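Local coordinates for glucose dehydrogenase (Serratia sp. FS14, PDB 7CDY), which belongs to the glucose/sorbosone dehydrogenase family of beta-propeller proteins and binds a calcium ion, at residues 25-37 / 48-62. Residues are numbered along the deposited sequence; the frame is centred on the assembly and turned at random. Where two conformers were deposited one is given.
Sequences GLLITERPGRLRL and IAGVPQVYAEGQGGL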
# COMPACT_ATOMS: atom_id res chain seq x y z
N GLY A 25 -16.34 -2.48 -13.45
CA GLY A 25 -15.04 -3.06 -13.65
C GLY A 25 -14.05 -2.69 -12.57
O GLY A 25 -14.40 -2.26 -11.46
N LEU A 26 -12.77 -2.87 -12.91
CA LEU A 26 -11.63 -2.69 -12.02
C LEU A 26 -10.61 -1.80 -12.71
O LEU A 26 -10.36 -1.95 -13.91
CB LEU A 26 -10.94 -4.04 -11.75
CG LEU A 26 -11.61 -5.14 -10.92
CD1 LEU A 26 -12.79 -5.76 -11.65
CD2 LEU A 26 -10.59 -6.22 -10.58
N LEU A 27 -10.01 -0.87 -11.97
CA LEU A 27 -8.85 -0.16 -12.47
C LEU A 27 -7.60 -0.87 -12.00
O LEU A 27 -7.55 -1.39 -10.88
CB LEU A 27 -8.85 1.28 -11.95
CG LEU A 27 -9.96 2.21 -12.48
CD1 LEU A 27 -9.99 3.51 -11.71
CD2 LEU A 27 -9.79 2.47 -13.97
N ILE A 28 -6.58 -0.90 -12.86
CA ILE A 28 -5.31 -1.57 -12.57
C ILE A 28 -4.19 -0.65 -12.99
O ILE A 28 -4.21 -0.11 -14.10
CB ILE A 28 -5.19 -2.89 -13.36
CG1 ILE A 28 -6.36 -3.82 -13.06
CG2 ILE A 28 -3.86 -3.58 -13.06
CD1 ILE A 28 -6.30 -5.15 -13.81
N THR A 29 -3.18 -0.49 -12.13
CA THR A 29 -1.96 0.19 -12.54
C THR A 29 -0.91 -0.82 -12.96
O THR A 29 -0.77 -1.89 -12.37
CB THR A 29 -1.39 1.07 -11.42
OG1 THR A 29 -1.05 0.24 -10.30
CG2 THR A 29 -2.41 2.12 -10.99
N GLU A 30 -0.17 -0.46 -14.01
CA GLU A 30 1.07 -1.13 -14.37
C GLU A 30 2.19 -0.19 -13.95
O GLU A 30 2.19 0.99 -14.34
CB GLU A 30 1.13 -1.38 -15.88
CG GLU A 30 0.09 -2.37 -16.40
CD GLU A 30 0.13 -2.48 -17.91
OE1 GLU A 30 0.76 -3.43 -18.42
OE2 GLU A 30 -0.40 -1.59 -18.59
N ARG A 31 3.10 -0.69 -13.12
CA ARG A 31 4.17 0.15 -12.58
C ARG A 31 4.92 0.97 -13.62
O ARG A 31 5.24 2.14 -13.33
CB ARG A 31 5.12 -0.67 -11.69
CG ARG A 31 6.07 0.19 -10.86
CD ARG A 31 6.93 -0.65 -9.92
NE ARG A 31 7.72 -1.63 -10.67
CZ ARG A 31 8.23 -2.75 -10.16
NH1 ARG A 31 8.05 -3.06 -8.88
NH2 ARG A 31 8.93 -3.56 -10.95
N PRO A 32 5.22 0.48 -14.83
CA PRO A 32 5.91 1.33 -15.81
C PRO A 32 5.20 2.64 -16.13
O PRO A 32 5.84 3.55 -16.67
CB PRO A 32 6.03 0.43 -17.04
CG PRO A 32 6.07 -0.93 -16.49
CD PRO A 32 5.15 -0.92 -15.30
N GLY A 33 3.90 2.77 -15.85
CA GLY A 33 3.24 4.06 -15.93
C GLY A 33 1.90 4.10 -16.64
O GLY A 33 1.53 5.15 -17.17
N ARG A 34 1.15 3.00 -16.66
CA ARG A 34 -0.13 2.95 -17.35
C ARG A 34 -1.26 2.57 -16.41
O ARG A 34 -1.08 1.77 -15.48
CB ARG A 34 -0.10 1.93 -18.50
CG ARG A 34 0.93 2.25 -19.56
CD ARG A 34 1.00 1.15 -20.61
NE ARG A 34 1.52 -0.11 -20.10
CZ ARG A 34 2.81 -0.43 -20.05
NH1 ARG A 34 3.73 0.44 -20.45
NH2 ARG A 34 3.19 -1.61 -19.59
N LEU A 35 -2.43 3.16 -16.66
CA LEU A 35 -3.66 2.84 -15.95
C LEU A 35 -4.62 2.18 -16.94
O LEU A 35 -4.80 2.68 -18.05
CB LEU A 35 -4.30 4.11 -15.39
CG LEU A 35 -5.58 3.93 -14.57
CD1 LEU A 35 -5.27 3.26 -13.25
CD2 LEU A 35 -6.24 5.27 -14.29
N ARG A 36 -5.20 1.05 -16.54
CA ARG A 36 -6.10 0.27 -17.38
C ARG A 36 -7.41 0.06 -16.64
O ARG A 36 -7.48 0.14 -15.42
CB ARG A 36 -5.50 -1.11 -17.72
CG ARG A 36 -3.99 -1.14 -17.96
CD ARG A 36 -3.61 -0.41 -19.24
NE ARG A 36 -4.02 -1.15 -20.43
CZ ARG A 36 -3.23 -1.98 -21.11
NH1 ARG A 36 -1.97 -2.16 -20.72
NH2 ARG A 36 -3.69 -2.61 -22.18
N LEU A 37 -8.46 -0.24 -17.41
CA LEU A 37 -9.74 -0.65 -16.86
C LEU A 37 -10.04 -2.06 -17.38
O LEU A 37 -10.05 -2.28 -18.59
CB LEU A 37 -10.86 0.31 -17.28
CG LEU A 37 -12.28 -0.03 -16.80
CD1 LEU A 37 -12.40 -0.04 -15.29
CD2 LEU A 37 -13.29 0.95 -17.39
N ILE A 48 -5.35 4.37 -20.26
CA ILE A 48 -6.18 5.54 -20.07
C ILE A 48 -5.33 6.80 -20.22
O ILE A 48 -4.19 6.86 -19.74
CB ILE A 48 -6.88 5.44 -18.71
CG1 ILE A 48 -7.89 4.28 -18.75
CG2 ILE A 48 -7.52 6.76 -18.29
CD1 ILE A 48 -8.45 3.87 -17.40
N ALA A 49 -5.88 7.81 -20.90
CA ALA A 49 -5.16 9.06 -21.13
C ALA A 49 -5.15 9.93 -19.88
O ALA A 49 -5.96 9.77 -18.97
CB ALA A 49 -5.79 9.82 -22.30
N GLY A 50 -4.19 10.86 -19.83
CA GLY A 50 -4.14 11.86 -18.77
C GLY A 50 -3.44 11.44 -17.50
O GLY A 50 -3.49 12.17 -16.51
N VAL A 51 -2.81 10.27 -17.49
CA VAL A 51 -2.10 9.75 -16.32
C VAL A 51 -0.77 10.48 -16.20
O VAL A 51 -0.12 10.75 -17.22
CB VAL A 51 -1.92 8.23 -16.48
CG1 VAL A 51 -1.02 7.63 -15.41
CG2 VAL A 51 -3.28 7.54 -16.50
N PRO A 52 -0.31 10.82 -14.99
CA PRO A 52 0.97 11.52 -14.86
C PRO A 52 2.12 10.66 -15.37
O PRO A 52 2.08 9.43 -15.30
CB PRO A 52 1.09 11.76 -13.35
CG PRO A 52 0.25 10.67 -12.74
CD PRO A 52 -0.93 10.59 -13.68
N GLN A 53 3.16 11.32 -15.88
CA GLN A 53 4.43 10.64 -16.09
C GLN A 53 5.06 10.34 -14.74
O GLN A 53 4.79 11.01 -13.73
CB GLN A 53 5.35 11.50 -16.94
CG GLN A 53 4.79 11.79 -18.33
CD GLN A 53 5.77 12.56 -19.19
OE1 GLN A 53 5.82 13.79 -19.15
NE2 GLN A 53 6.55 11.84 -19.97
N VAL A 54 5.89 9.29 -14.70
CA VAL A 54 6.38 8.75 -13.43
C VAL A 54 7.89 8.54 -13.51
O VAL A 54 8.50 8.56 -14.58
CB VAL A 54 5.65 7.45 -13.04
CG1 VAL A 54 4.13 7.67 -12.95
CG2 VAL A 54 5.99 6.35 -14.02
N TYR A 55 8.47 8.28 -12.34
CA TYR A 55 9.86 7.83 -12.23
C TYR A 55 9.81 6.31 -12.23
O TYR A 55 9.59 5.68 -11.19
CB TYR A 55 10.45 8.39 -10.94
CG TYR A 55 11.89 8.07 -10.64
CD1 TYR A 55 12.92 8.81 -11.20
CD2 TYR A 55 12.22 7.06 -9.75
CE1 TYR A 55 14.25 8.53 -10.89
CE2 TYR A 55 13.53 6.78 -9.43
CZ TYR A 55 14.53 7.52 -10.01
OH TYR A 55 15.84 7.22 -9.68
N ALA A 56 9.98 5.72 -13.41
CA ALA A 56 9.82 4.28 -13.59
C ALA A 56 11.17 3.58 -13.52
O ALA A 56 11.62 2.94 -14.48
CB ALA A 56 9.11 4.00 -14.91
N GLU A 57 11.80 3.69 -12.36
CA GLU A 57 13.12 3.07 -12.11
C GLU A 57 13.04 2.27 -10.81
O GLU A 57 12.37 2.69 -9.89
CB GLU A 57 14.20 4.13 -11.91
CG GLU A 57 14.47 5.00 -13.13
CD GLU A 57 15.37 4.43 -14.21
OE1 GLU A 57 15.32 3.24 -14.41
OE2 GLU A 57 16.05 5.17 -14.84
N GLY A 58 13.70 1.11 -10.78
CA GLY A 58 13.70 0.26 -9.57
C GLY A 58 12.30 -0.16 -9.14
O GLY A 58 11.63 -0.80 -9.90
N GLN A 59 11.95 0.16 -7.89
CA GLN A 59 10.61 -0.15 -7.33
C GLN A 59 9.64 1.01 -7.62
O GLN A 59 8.51 0.91 -7.18
CB GLN A 59 10.66 -0.32 -5.80
CG GLN A 59 11.89 -0.99 -5.19
CD GLN A 59 11.85 -1.19 -3.68
OE1 GLN A 59 11.45 -0.33 -2.91
NE2 GLN A 59 12.29 -2.36 -3.25
N GLY A 60 10.06 2.07 -8.30
CA GLY A 60 9.16 3.18 -8.52
C GLY A 60 8.40 3.11 -9.82
O GLY A 60 8.76 2.39 -10.76
N GLY A 61 7.34 3.90 -9.89
CA GLY A 61 6.58 4.09 -11.11
C GLY A 61 5.18 4.54 -10.75
O GLY A 61 5.00 5.33 -9.81
N LEU A 62 4.18 4.05 -11.48
CA LEU A 62 2.80 4.30 -11.11
C LEU A 62 2.40 3.26 -10.08
O LEU A 62 2.58 2.05 -10.32
CB LEU A 62 1.89 4.23 -12.34
CG LEU A 62 0.41 4.51 -12.08
CD1 LEU A 62 0.22 5.93 -11.55
CD2 LEU A 62 -0.39 4.31 -13.36
O HOH W 1 7.31 -1.49 -6.50
O HOH W 2 3.05 7.49 -17.03
O HOH W 3 -2.31 4.96 -18.88
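Arg31, in the turn of the 26-30/34-37 hairpin, reaches along the backbone of residues 58-60. CB lies near the carbonyl of Leu62; CG, anti to the backbone N (chi1 -168°), comes 3.5 Å from Gly60 O. CD rests against Gln59 O, and the bend at chi3 then turns the guanidinium so that Gly58 O sits over the centre of one face, 3.9 Å above the plane. At the tip, NH1 gives a hydrogen bond to a water that donates in turn to Gln59 O. At the backbone of the same residue, Leu62 N bonds to Arg31 O at 2.9 Å, while Leu62 CD2 touches both Thr29 CG2 and, at 3.4 Å, Arg34 O. Farther along, Ile48 N donates almost straight to Leu35 O (2.8 Å), and Leu35 CB packs on Val51 CG2 at 3.7 Å. Two more waters tie Gly33 O to Pro52 O and Leu35 N to Ile48 O. The loop leading from this propeller sheet into the next, begun by strand 62-67, is thus held to the hairpin by backbone bonds, water bridges and aliphatic packing, and the carbonyl oxygens of residues 58-60 near the Arg31 side chain probably offset part of its positive charge, which has the like charge of Arg320 close by.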